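Local structure of TssK (Serratia sp. FS14, 5Y0E) at the interface of chains A and B. The protein serves as a baseplate component of the bacterial type VI secretion system, probably linking the baseplate to the membrane complex of the machine. Residues are numbered along the deposited sequence; one frame, centred on the assembly and turned at random. Chains: chain A/B, TssK.

Contact 1: the interface of chains A and B. Residues chain A 42, 46, 68, 74, 191, 256; chain B 33-34, 37-38.
B:His38 and A:Phe42 meet through the main polar bond of this patch, in which the imidazole NE2 donates to the backbone carbonyl O of A:Phe42 over 2.8 Å. The acceptor lies nearly in the ring plane, and NE2 sits 15° out of the carbonyl plane. On the other side of the ring, ND1 donates to the carbonyl O of B:Trp34, one helical turn back, over 2.9 Å. Together the two bonds fix the imidazole's rotation; two carbonyl acceptors would imply, without showing it, a doubly protonated, positively charged ring. A second, longer bond runs the opposite way, from A:His256 NE2 to the carbonyl O of B:Ala37 at 3.2 Å; the donor stands well above the carbonyl plane.

Apolar contacts pack the C-terminal end of helix 17-37 of chain B, with B:His38 just after it, against loops and strands 64-68 and 74-78 of chain A. B:Ala37 CB fits between the tips of two aliphatic chains, A:Leu46 CD1 at 3.7 Å and A:Ile68 CD1. With CG1 anti to the carbonyl carbon (chi1 -76°), A:Ile68 also points this CD1 methyl at the B:His38 ring, tip to tip. A:Leu191 adds looser contacts through its two methyls. The indole of B:Trp34 is touched at both ends: A:Pro74 crosses it at about a right angle at the pyrrole end, CG to CD1 3.9 Å, while at the benzo end CH2 lies 3.9 Å from A:Phe42 CB.

Contact 2: the interface of chains A and B. Residues chain A 16-18, 21; chain B 9-11.
The carboxylate oxygen OE2 of B:Glu11 accepts a hydrogen bond from A:Arg16 NE at 3.2 Å, a salt bridge between the two chains. OE2 uses its syn lone pair, while the donor's guanidinium is turned 60° from the carboxylate plane. The bond runs through NE, while the second oxygen, OE1, remains 3.7 Å from A:Arg16 NH2. A bend at chi3 (101°) turns the end of the arginine chain toward the glutamate. Within chain A, A:His18 lies over one face of this guanidinium, its NE2 3.9 Å above the guanidinium plane, over its centre, and may help to hold the group in place. The arginine and the nearby carboxylate would pull the proton affinity of this imidazole in opposite directions.

Beside the charged pair, the ring of A:Pro17 rests against the B:Trp9 to B:Glu11 backbone and the glutamate stem. Its CG is 3.6 Å from B:Glu11 CA, and its CB packs near the carbonyl O of B:Trp9. That same oxygen receives a weak hydrogen bond from A:Gln21 NE2 at 3.4 Å, at the end of a side chain extended beyond CG. The site brings the start of helix 17-37 of chain A, with A:Arg16 just before it, against an N-terminal loop of chain B.

Contact 3: the interface of chains A and B. Residues chain A 219, 350-352, 434, 436; chain B 392-395.
B:Arg395 lies across A:Arg350, the two side chains crossing at about a right angle. Its loop, 392-395 of chain B, packs on the end of strand 343-350, the loop after it and helix 197-222 of chain A. Beyond CB, its CG settles over one face of the A:Arg350 guanidinium, 3.6 Å from CZ and displaced toward the rim on the NH1 side. CD continues over the same group, between NH1 and NH2, and also passes A:Asp352 OD2 at 3.9 Å. The chain then bends at chi3 (56°), bringing NE to 3.3 Å from A:Arg350 NH2, although both groups normally carry positive charge. Farther out, the carbonyl O of A:Gly434 lies above one face of the B:Arg395 guanidinium, toward its rim. At the tip, NH2 comes 3.0 Å from A:Gln219 NE2; two donors face each other, so this is no hydrogen bond, and the amide OE1 and NE2 may be exchanged in the model at this resolution.

The underlying guanidinium is held within chain A: its NH2 donates to A:Gly434 O at 2.7 Å, and its NH1 forms a salt bridge with A:Asp352 OD2. These partners lie at its edge, and the stem of B:Arg395 lies over one face. The carboxylates of A:Asp352 and A:Asp436 are near B:Arg395 without touching its charged atoms, and could partly offset the like charges. Alongside, B:Val392 crosses A:Asp352 at about a right angle, its CG1 3.6 Å from A:Ala351 O.

Contact 1: the interface of chains A and B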
ATOM      1  N   PHE A  42       5.451  -2.914  16.769  1.00 43.58           N
ATOM      2  CA  PHE A  42       5.903  -4.297  16.723  1.00 43.86           C
ATOM      3  C   PHE A  42       5.155  -5.220  17.670  1.00 43.76           C
ATOM      4  O   PHE A  42       5.299  -6.435  17.548  1.00 42.27           O
ATOM      5  CB  PHE A  42       7.386  -4.355  17.040  1.00 41.37           C
ATOM      6  CG  PHE A  42       7.744  -3.748  18.357  1.00 41.60           C
ATOM      7  CD1 PHE A  42       7.585  -4.451  19.525  1.00 38.87           C
ATOM      8  CD2 PHE A  42       8.250  -2.480  18.426  1.00 41.18           C
ATOM      9  CE1 PHE A  42       7.905  -3.902  20.717  1.00 37.05           C
ATOM     10  CE2 PHE A  42       8.574  -1.931  19.635  1.00 39.46           C
ATOM     11  CZ  PHE A  42       8.403  -2.643  20.773  1.00 37.61           C
ATOM     12  N   LEU A  46      -1.029 -11.655  16.725  1.00 39.84           N
ATOM     13  CA  LEU A  46      -1.221 -12.316  15.452  1.00 38.53           C
ATOM     14  C   LEU A  46      -2.496 -13.116  15.435  1.00 39.13           C
ATOM     15  O   LEU A  46      -3.162 -13.197  14.412  1.00 39.52           O
ATOM     16  CB  LEU A  46      -0.069 -13.265  15.164  1.00 40.20           C
ATOM     17  CG  LEU A  46       1.216 -12.600  14.776  1.00 40.97           C
ATOM     18  CD1 LEU A  46       2.292 -13.580  15.034  1.00 43.13           C
ATOM     19  CD2 LEU A  46       1.128 -12.246  13.318  1.00 38.81           C
ATOM     20  N   ILE A  68       3.269 -10.469  20.279  1.00 36.49           N
ATOM     21  CA  ILE A  68       4.430  -9.860  20.898  1.00 37.23           C
ATOM     22  C   ILE A  68       3.974  -8.811  21.902  1.00 40.46           C
ATOM     23  O   ILE A  68       3.129  -7.969  21.592  1.00 41.39           O
ATOM     24  CB  ILE A  68       5.349  -9.235  19.837  1.00 38.29           C
ATOM     25  CG1 ILE A  68       6.125 -10.333  19.132  1.00 40.83           C
ATOM     26  CG2 ILE A  68       6.323  -8.296  20.470  1.00 39.48           C
ATOM     27  CD1 ILE A  68       6.386 -10.046  17.723  1.00 43.75           C
ATOM     28  N   PRO A  74       7.918 -12.251  22.611  1.00 39.47           N
ATOM     29  CA  PRO A  74       6.972 -13.068  21.851  1.00 39.58           C
ATOM     30  C   PRO A  74       6.323 -14.118  22.724  1.00 40.02           C
ATOM     31  O   PRO A  74       6.882 -14.547  23.728  1.00 41.92           O
ATOM     32  CB  PRO A  74       7.851 -13.719  20.786  1.00 39.79           C
ATOM     33  CG  PRO A  74       9.204 -13.710  21.358  1.00 38.73           C
ATOM     34  CD  PRO A  74       9.312 -12.526  22.247  1.00 39.82           C
ATOM     35  N   LEU A 191      -1.196  -7.551  14.938  1.00 37.71           N
ATOM     36  CA  LEU A 191      -0.081  -7.587  14.008  1.00 38.93           C
ATOM     37  C   LEU A 191      -0.484  -8.072  12.635  1.00 39.36           C
ATOM     38  O   LEU A 191       0.220  -7.795  11.676  1.00 40.56           O
ATOM     39  CB  LEU A 191       1.053  -8.460  14.544  1.00 37.74           C
ATOM     40  CG  LEU A 191       1.769  -7.744  15.673  1.00 39.71           C
ATOM     41  CD1 LEU A 191       2.849  -8.586  16.258  1.00 40.33           C
ATOM     42  CD2 LEU A 191       2.318  -6.432  15.207  1.00 41.38           C
ATOM     43  N   HIS A 256      -1.055 -11.997   5.269  1.00 39.98           N
ATOM     44  CA  HIS A 256      -0.481 -11.272   6.378  1.00 39.39           C
ATOM     45  C   HIS A 256      -0.349  -9.807   6.001  1.00 40.41           C
ATOM     46  O   HIS A 256       0.262  -9.481   4.981  1.00 42.80           O
ATOM     47  CB  HIS A 256       0.860 -11.871   6.750  1.00 37.45           C
ATOM     48  CG  HIS A 256       1.525 -11.183   7.886  1.00 39.24           C
ATOM     49  ND1 HIS A 256       2.153  -9.968   7.748  1.00 40.63           N
ATOM     50  CD2 HIS A 256       1.658 -11.532   9.181  1.00 40.56           C
ATOM     51  CE1 HIS A 256       2.655  -9.601   8.910  1.00 41.42           C
ATOM     52  NE2 HIS A 256       2.377 -10.538   9.793  1.00 42.58           N
TER
ATOM     53  N   ASN B  33       9.867 -16.501  15.748  1.00 46.10           N
ATOM     54  CA  ASN B  33       8.588 -15.966  16.081  1.00 45.78           C
ATOM     55  C   ASN B  33       8.586 -14.486  15.870  1.00 44.89           C
ATOM     56  O   ASN B  33       7.600 -13.941  15.480  1.00 46.07           O
ATOM     57  CB  ASN B  33       8.231 -16.276  17.521  1.00 47.16           C
ATOM     58  CG  ASN B  33       7.737 -17.676  17.699  1.00 50.61           C
ATOM     59  OD1 ASN B  33       7.472 -18.370  16.749  1.00 48.30           O
ATOM     60  ND2 ASN B  33       7.640 -18.101  18.927  1.00 56.53           N
ATOM     61  N   TRP B  34       9.694 -13.838  16.148  1.00 40.79           N
ATOM     62  CA  TRP B  34       9.783 -12.419  15.963  1.00 40.22           C
ATOM     63  C   TRP B  34       9.760 -12.078  14.504  1.00 41.84           C
ATOM     64  O   TRP B  34       9.162 -11.125  14.100  1.00 45.76           O
ATOM     65  CB  TRP B  34      11.068 -11.896  16.543  1.00 40.75           C
ATOM     66  CG  TRP B  34      10.887 -10.911  17.576  1.00 37.35           C
ATOM     67  CD1 TRP B  34      10.869 -11.138  18.878  1.00 42.92           C
ATOM     68  CD2 TRP B  34      10.711  -9.517  17.408  1.00 38.65           C
ATOM     69  NE1 TRP B  34      10.683  -9.989  19.558  1.00 43.43           N
ATOM     70  CE2 TRP B  34      10.578  -8.969  18.668  1.00 39.29           C
ATOM     71  CE3 TRP B  34      10.652  -8.679  16.311  1.00 39.66           C
ATOM     72  CZ2 TRP B  34      10.395  -7.637  18.872  1.00 39.55           C
ATOM     73  CZ3 TRP B  34      10.468  -7.374  16.519  1.00 39.72           C
ATOM     74  CH2 TRP B  34      10.344  -6.856  17.783  1.00 39.97           C
ATOM     75  N   ALA B  37       6.301 -12.799  12.802  1.00 40.59           N
ATOM     76  CA  ALA B  37       5.248 -11.890  13.197  1.00 40.34           C
ATOM     77  C   ALA B  37       5.271 -10.606  12.398  1.00 43.02           C
ATOM     78  O   ALA B  37       4.264  -9.912  12.348  1.00 46.84           O
ATOM     79  CB  ALA B  37       5.348 -11.557  14.683  1.00 36.95           C
ATOM     80  N   HIS B  38       6.386 -10.276  11.767  1.00 44.06           N
ATOM     81  CA  HIS B  38       6.507  -9.021  11.049  1.00 45.05           C
ATOM     82  C   HIS B  38       6.836  -9.177   9.570  1.00 46.45           C
ATOM     83  O   HIS B  38       7.201  -8.190   8.935  1.00 52.26           O
ATOM     84  CB  HIS B  38       7.551  -8.155  11.726  1.00 42.03           C
ATOM     85  CG  HIS B  38       7.216  -7.839  13.143  1.00 47.11           C
ATOM     86  ND1 HIS B  38       7.715  -8.558  14.202  1.00 46.54           N
ATOM     87  CD2 HIS B  38       6.390  -6.909  13.676  1.00 47.39           C
ATOM     88  CE1 HIS B  38       7.241  -8.064  15.327  1.00 44.98           C
ATOM     89  NE2 HIS B  38       6.435  -7.064  15.036  1.00 45.74           N
TER

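Contact 2: the interface of chains A and B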
ATOM      1  N   ARG A  16      28.757 -21.429  36.348  1.00 68.52           N
ATOM      2  CA  ARG A  16      27.653 -21.258  37.259  1.00 69.96           C
ATOM      3  C   ARG A  16      26.380 -21.004  36.462  1.00 68.39           C
ATOM      4  O   ARG A  16      26.423 -20.846  35.271  1.00 67.37           O
ATOM      5  CB  ARG A  16      27.950 -20.168  38.260  1.00 67.79           C
ATOM      6  CG  ARG A  16      28.605 -20.730  39.495  1.00 66.26           C
ATOM      7  CD  ARG A  16      28.933 -19.670  40.495  1.00 61.29           C
ATOM      8  NE  ARG A  16      27.952 -19.643  41.547  1.00 63.70           N
ATOM      9  CZ  ARG A  16      27.962 -18.760  42.524  1.00 70.99           C
ATOM     10  NH1 ARG A  16      28.913 -17.857  42.581  1.00 65.89           N
ATOM     11  NH2 ARG A  16      27.033 -18.786  43.452  1.00 74.32           N
ATOM     12  N   PRO A  17      25.229 -21.005  37.117  1.00 70.04           N
ATOM     13  CA  PRO A  17      23.984 -20.817  36.381  1.00 66.55           C
ATOM     14  C   PRO A  17      23.921 -19.459  35.736  1.00 63.15           C
ATOM     15  O   PRO A  17      23.429 -19.297  34.661  1.00 59.74           O
ATOM     16  CB  PRO A  17      22.926 -20.930  37.466  1.00 68.09           C
ATOM     17  CG  PRO A  17      23.593 -21.587  38.600  1.00 69.63           C
ATOM     18  CD  PRO A  17      24.996 -21.141  38.552  1.00 68.89           C
ATOM     19  N   HIS A  18      24.436 -18.488  36.436  1.00 61.19           N
ATOM     20  CA  HIS A  18      24.474 -17.130  35.976  1.00 60.07           C
ATOM     21  C   HIS A  18      24.997 -16.942  34.552  1.00 60.36           C
ATOM     22  O   HIS A  18      24.496 -16.112  33.837  1.00 60.20           O
ATOM     23  CB  HIS A  18      25.297 -16.312  36.942  1.00 60.45           C
ATOM     24  CG  HIS A  18      25.043 -16.633  38.376  1.00 63.30           C
ATOM     25  ND1 HIS A  18      23.964 -17.367  38.798  1.00 63.26           N
ATOM     26  CD2 HIS A  18      25.747 -16.335  39.487  1.00 65.69           C
ATOM     27  CE1 HIS A  18      24.007 -17.501  40.105  1.00 65.58           C
ATOM     28  NE2 HIS A  18      25.079 -16.883  40.550  1.00 65.84           N
ATOM     29  N   GLN A  21      22.300 -17.832  32.195  1.00 58.30           N
ATOM     30  CA  GLN A  21      21.234 -16.863  32.373  1.00 56.77           C
ATOM     31  C   GLN A  21      21.539 -15.571  31.630  1.00 56.62           C
ATOM     32  O   GLN A  21      20.751 -15.116  30.797  1.00 56.17           O
ATOM     33  CB  GLN A  21      21.036 -16.606  33.864  1.00 56.58           C
ATOM     34  CG  GLN A  21      20.571 -17.816  34.635  1.00 56.81           C
ATOM     35  CD  GLN A  21      20.450 -17.540  36.117  1.00 58.22           C
ATOM     36  OE1 GLN A  21      20.854 -16.490  36.598  1.00 55.75           O
ATOM     37  NE2 GLN A  21      19.917 -18.496  36.847  1.00 57.21           N
TER
ATOM     38  N   TRP B   9      18.178 -22.778  34.410  1.00 55.77           N
ATOM     39  CA  TRP B   9      19.502 -23.207  34.827  1.00 59.75           C
ATOM     40  C   TRP B   9      19.603 -23.008  36.333  1.00 61.90           C
ATOM     41  O   TRP B   9      19.621 -21.875  36.814  1.00 60.15           O
ATOM     42  CB  TRP B   9      20.579 -22.418  34.086  1.00 59.41           C
ATOM     43  CG  TRP B   9      20.339 -22.290  32.615  1.00 56.95           C
ATOM     44  CD1 TRP B   9      19.587 -21.352  31.996  1.00 55.98           C
ATOM     45  CD2 TRP B   9      20.878 -23.114  31.578  1.00 55.65           C
ATOM     46  NE1 TRP B   9      19.611 -21.538  30.649  1.00 54.47           N
ATOM     47  CE2 TRP B   9      20.396 -22.616  30.364  1.00 52.55           C
ATOM     48  CE3 TRP B   9      21.726 -24.219  31.561  1.00 55.14           C
ATOM     49  CZ2 TRP B   9      20.724 -23.187  29.143  1.00 53.54           C
ATOM     50  CZ3 TRP B   9      22.050 -24.781  30.354  1.00 53.34           C
ATOM     51  CH2 TRP B   9      21.554 -24.269  29.162  1.00 51.79           C
ATOM     52  N   THR B  10      19.665 -24.091  37.077  1.00 65.71           N
ATOM     53  CA  THR B  10      19.730 -23.993  38.517  1.00 71.79           C
ATOM     54  C   THR B  10      21.089 -24.291  39.070  1.00 74.88           C
ATOM     55  O   THR B  10      21.897 -24.897  38.427  1.00 72.24           O
ATOM     56  CB  THR B  10      18.771 -24.972  39.156  1.00 66.76           C
ATOM     57  OG1 THR B  10      18.942 -26.244  38.553  1.00 66.94           O
ATOM     58  CG2 THR B  10      17.386 -24.531  38.926  1.00 62.64           C
ATOM     59  N   GLU B  11      21.338 -23.844  40.282  1.00 72.65           N
ATOM     60  CA  GLU B  11      22.598 -24.104  40.902  1.00 66.61           C
ATOM     61  C   GLU B  11      22.635 -25.547  41.285  1.00 68.47           C
ATOM     62  O   GLU B  11      21.686 -26.081  41.799  1.00 65.58           O
ATOM     63  CB  GLU B  11      22.793 -23.243  42.118  1.00 63.80           C
ATOM     64  CG  GLU B  11      24.196 -23.330  42.654  1.00 65.82           C
ATOM     65  CD  GLU B  11      25.050 -22.170  42.238  1.00 66.66           C
ATOM     66  OE1 GLU B  11      24.524 -21.068  42.100  1.00 66.65           O
ATOM     67  OE2 GLU B  11      26.252 -22.352  42.057  1.00 65.03           O
TER

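Contact 3: the interface of chains A and B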
ATOM      1  N   GLN A 219     -20.414   2.360 -16.209  1.00 45.39           N
ATOM      2  CA  GLN A 219     -21.485   2.241 -17.147  1.00 44.67           C
ATOM      3  C   GLN A 219     -22.065   3.571 -17.577  1.00 44.10           C
ATOM      4  O   GLN A 219     -22.540   3.696 -18.667  1.00 46.33           O
ATOM      5  CB  GLN A 219     -22.541   1.314 -16.597  1.00 48.18           C
ATOM      6  CG  GLN A 219     -22.002  -0.084 -16.436  1.00 54.60           C
ATOM      7  CD  GLN A 219     -23.074  -1.120 -16.262  1.00 60.56           C
ATOM      8  OE1 GLN A 219     -23.396  -1.498 -15.154  1.00 63.93           O
ATOM      9  NE2 GLN A 219     -23.618  -1.591 -17.361  1.00 61.05           N
ATOM     10  N   ARG A 350     -31.747  -4.866 -16.027  1.00 49.86           N
ATOM     11  CA  ARG A 350     -31.774  -4.385 -17.396  1.00 48.50           C
ATOM     12  C   ARG A 350     -31.161  -5.472 -18.237  1.00 51.79           C
ATOM     13  O   ARG A 350     -30.270  -6.139 -17.799  1.00 56.15           O
ATOM     14  CB  ARG A 350     -31.010  -3.087 -17.578  1.00 50.10           C
ATOM     15  CG  ARG A 350     -29.770  -3.239 -18.422  1.00 51.39           C
ATOM     16  CD  ARG A 350     -29.526  -2.073 -19.338  1.00 55.30           C
ATOM     17  NE  ARG A 350     -29.522  -2.457 -20.737  1.00 55.04           N
ATOM     18  CZ  ARG A 350     -28.933  -3.523 -21.228  1.00 52.99           C
ATOM     19  NH1 ARG A 350     -28.997  -3.777 -22.500  1.00 55.59           N
ATOM     20  NH2 ARG A 350     -28.291  -4.337 -20.452  1.00 57.71           N
ATOM     21  N   ALA A 351     -31.661  -5.675 -19.434  1.00 49.87           N
ATOM     22  CA  ALA A 351     -31.127  -6.693 -20.304  1.00 50.68           C
ATOM     23  C   ALA A 351     -31.437  -6.363 -21.732  1.00 52.47           C
ATOM     24  O   ALA A 351     -32.233  -5.514 -21.999  1.00 54.76           O
ATOM     25  CB  ALA A 351     -31.710  -8.038 -19.957  1.00 52.49           C
ATOM     26  N   ASP A 352     -30.815  -7.059 -22.660  1.00 54.25           N
ATOM     27  CA  ASP A 352     -31.070  -6.787 -24.050  1.00 50.83           C
ATOM     28  C   ASP A 352     -32.155  -7.658 -24.622  1.00 51.57           C
ATOM     29  O   ASP A 352     -31.976  -8.305 -25.614  1.00 53.00           O
ATOM     30  CB  ASP A 352     -29.801  -6.914 -24.853  1.00 50.71           C
ATOM     31  CG  ASP A 352     -29.038  -5.638 -24.918  1.00 53.90           C
ATOM     32  OD1 ASP A 352     -29.602  -4.662 -25.367  1.00 55.50           O
ATOM     33  OD2 ASP A 352     -27.879  -5.579 -24.521  1.00 57.08           O
ATOM     34  N   GLY A 434     -26.807  -9.221 -22.239  1.00 57.81           N
ATOM     35  CA  GLY A 434     -26.591  -7.895 -21.718  1.00 57.65           C
ATOM     36  C   GLY A 434     -26.999  -7.694 -20.283  1.00 57.09           C
ATOM     37  O   GLY A 434     -26.919  -6.568 -19.795  1.00 58.17           O
ATOM     38  N   ASP A 436     -27.666  -6.855 -16.646  1.00 52.71           N
ATOM     39  CA  ASP A 436     -27.005  -6.136 -15.572  1.00 55.33           C
ATOM     40  C   ASP A 436     -27.984  -6.075 -14.417  1.00 54.26           C
ATOM     41  O   ASP A 436     -29.170  -5.823 -14.627  1.00 54.07           O
ATOM     42  CB  ASP A 436     -26.584  -4.725 -15.987  1.00 56.79           C
ATOM     43  CG  ASP A 436     -25.927  -3.958 -14.852  1.00 62.31           C
ATOM     44  OD1 ASP A 436     -24.905  -4.435 -14.326  1.00 66.39           O
ATOM     45  OD2 ASP A 436     -26.432  -2.884 -14.464  1.00 60.10           O
TER
ATOM     46  N   VAL B 392     -34.394  -3.174 -27.388  1.00 45.78           N
ATOM     47  CA  VAL B 392     -34.320  -2.117 -26.400  1.00 49.01           C
ATOM     48  C   VAL B 392     -33.081  -1.309 -26.706  1.00 48.01           C
ATOM     49  O   VAL B 392     -32.205  -1.752 -27.442  1.00 51.18           O
ATOM     50  CB  VAL B 392     -34.290  -2.713 -24.974  1.00 49.26           C
ATOM     51  CG1 VAL B 392     -32.882  -3.050 -24.581  1.00 50.86           C
ATOM     52  CG2 VAL B 392     -34.920  -1.771 -24.013  1.00 55.84           C
ATOM     53  N   ALA B 393     -33.021  -0.106 -26.173  1.00 46.21           N
ATOM     54  CA  ALA B 393     -31.857   0.723 -26.399  1.00 46.91           C
ATOM     55  C   ALA B 393     -30.609  -0.054 -26.016  1.00 50.86           C
ATOM     56  O   ALA B 393     -30.583  -0.685 -24.957  1.00 55.10           O
ATOM     57  CB  ALA B 393     -31.927   2.007 -25.584  1.00 45.13           C
ATOM     58  N   PRO B 394     -29.576  -0.048 -26.842  1.00 51.45           N
ATOM     59  CA  PRO B 394     -28.292  -0.564 -26.400  1.00 52.98           C
ATOM     60  C   PRO B 394     -27.843   0.180 -25.161  1.00 53.94           C
ATOM     61  O   PRO B 394     -28.411   1.186 -24.750  1.00 58.10           O
ATOM     62  CB  PRO B 394     -27.353  -0.280 -27.573  1.00 52.67           C
ATOM     63  CG  PRO B 394     -28.198   0.209 -28.652  1.00 52.22           C
ATOM     64  CD  PRO B 394     -29.462   0.704 -28.092  1.00 50.88           C
ATOM     65  N   ARG B 395     -26.776  -0.313 -24.585  1.00 53.94           N
ATOM     66  CA  ARG B 395     -26.308   0.177 -23.314  1.00 52.63           C
ATOM     67  C   ARG B 395     -25.319   1.294 -23.478  1.00 53.52           C
ATOM     68  O   ARG B 395     -25.081   2.043 -22.532  1.00 57.34           O
ATOM     69  CB  ARG B 395     -25.647  -0.968 -22.572  1.00 61.48           C
ATOM     70  CG  ARG B 395     -26.105  -2.285 -23.128  1.00 65.31           C
ATOM     71  CD  ARG B 395     -25.213  -3.418 -22.661  1.00 67.13           C
ATOM     72  NE  ARG B 395     -25.171  -3.419 -21.212  1.00 68.67           N
ATOM     73  CZ  ARG B 395     -24.150  -3.897 -20.517  1.00 72.60           C
ATOM     74  NH1 ARG B 395     -23.091  -4.393 -21.147  1.00 76.43           N
ATOM     75  NH2 ARG B 395     -24.185  -3.873 -19.195  1.00 72.38           N
TER

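Contacts 1 and 2 have their C-alpha centres about 30 Å apart, while contact 3 lies about 51 Å from contact 1 and 80 Å from contact 2. Helix 17-37 ties the first two together: chain A supplies its start to contact 2, and chain B supplies its end to contact 1, so each copy can use both ends of this helix with different neighbours. Contact 3 instead joins helix 197-222 and C-terminal segments of chain A to a C-terminal loop of chain B. The lack of an exact two-fold and the three copies in the deposited assembly fit a cyclic trimer, in which such contacts would repeat.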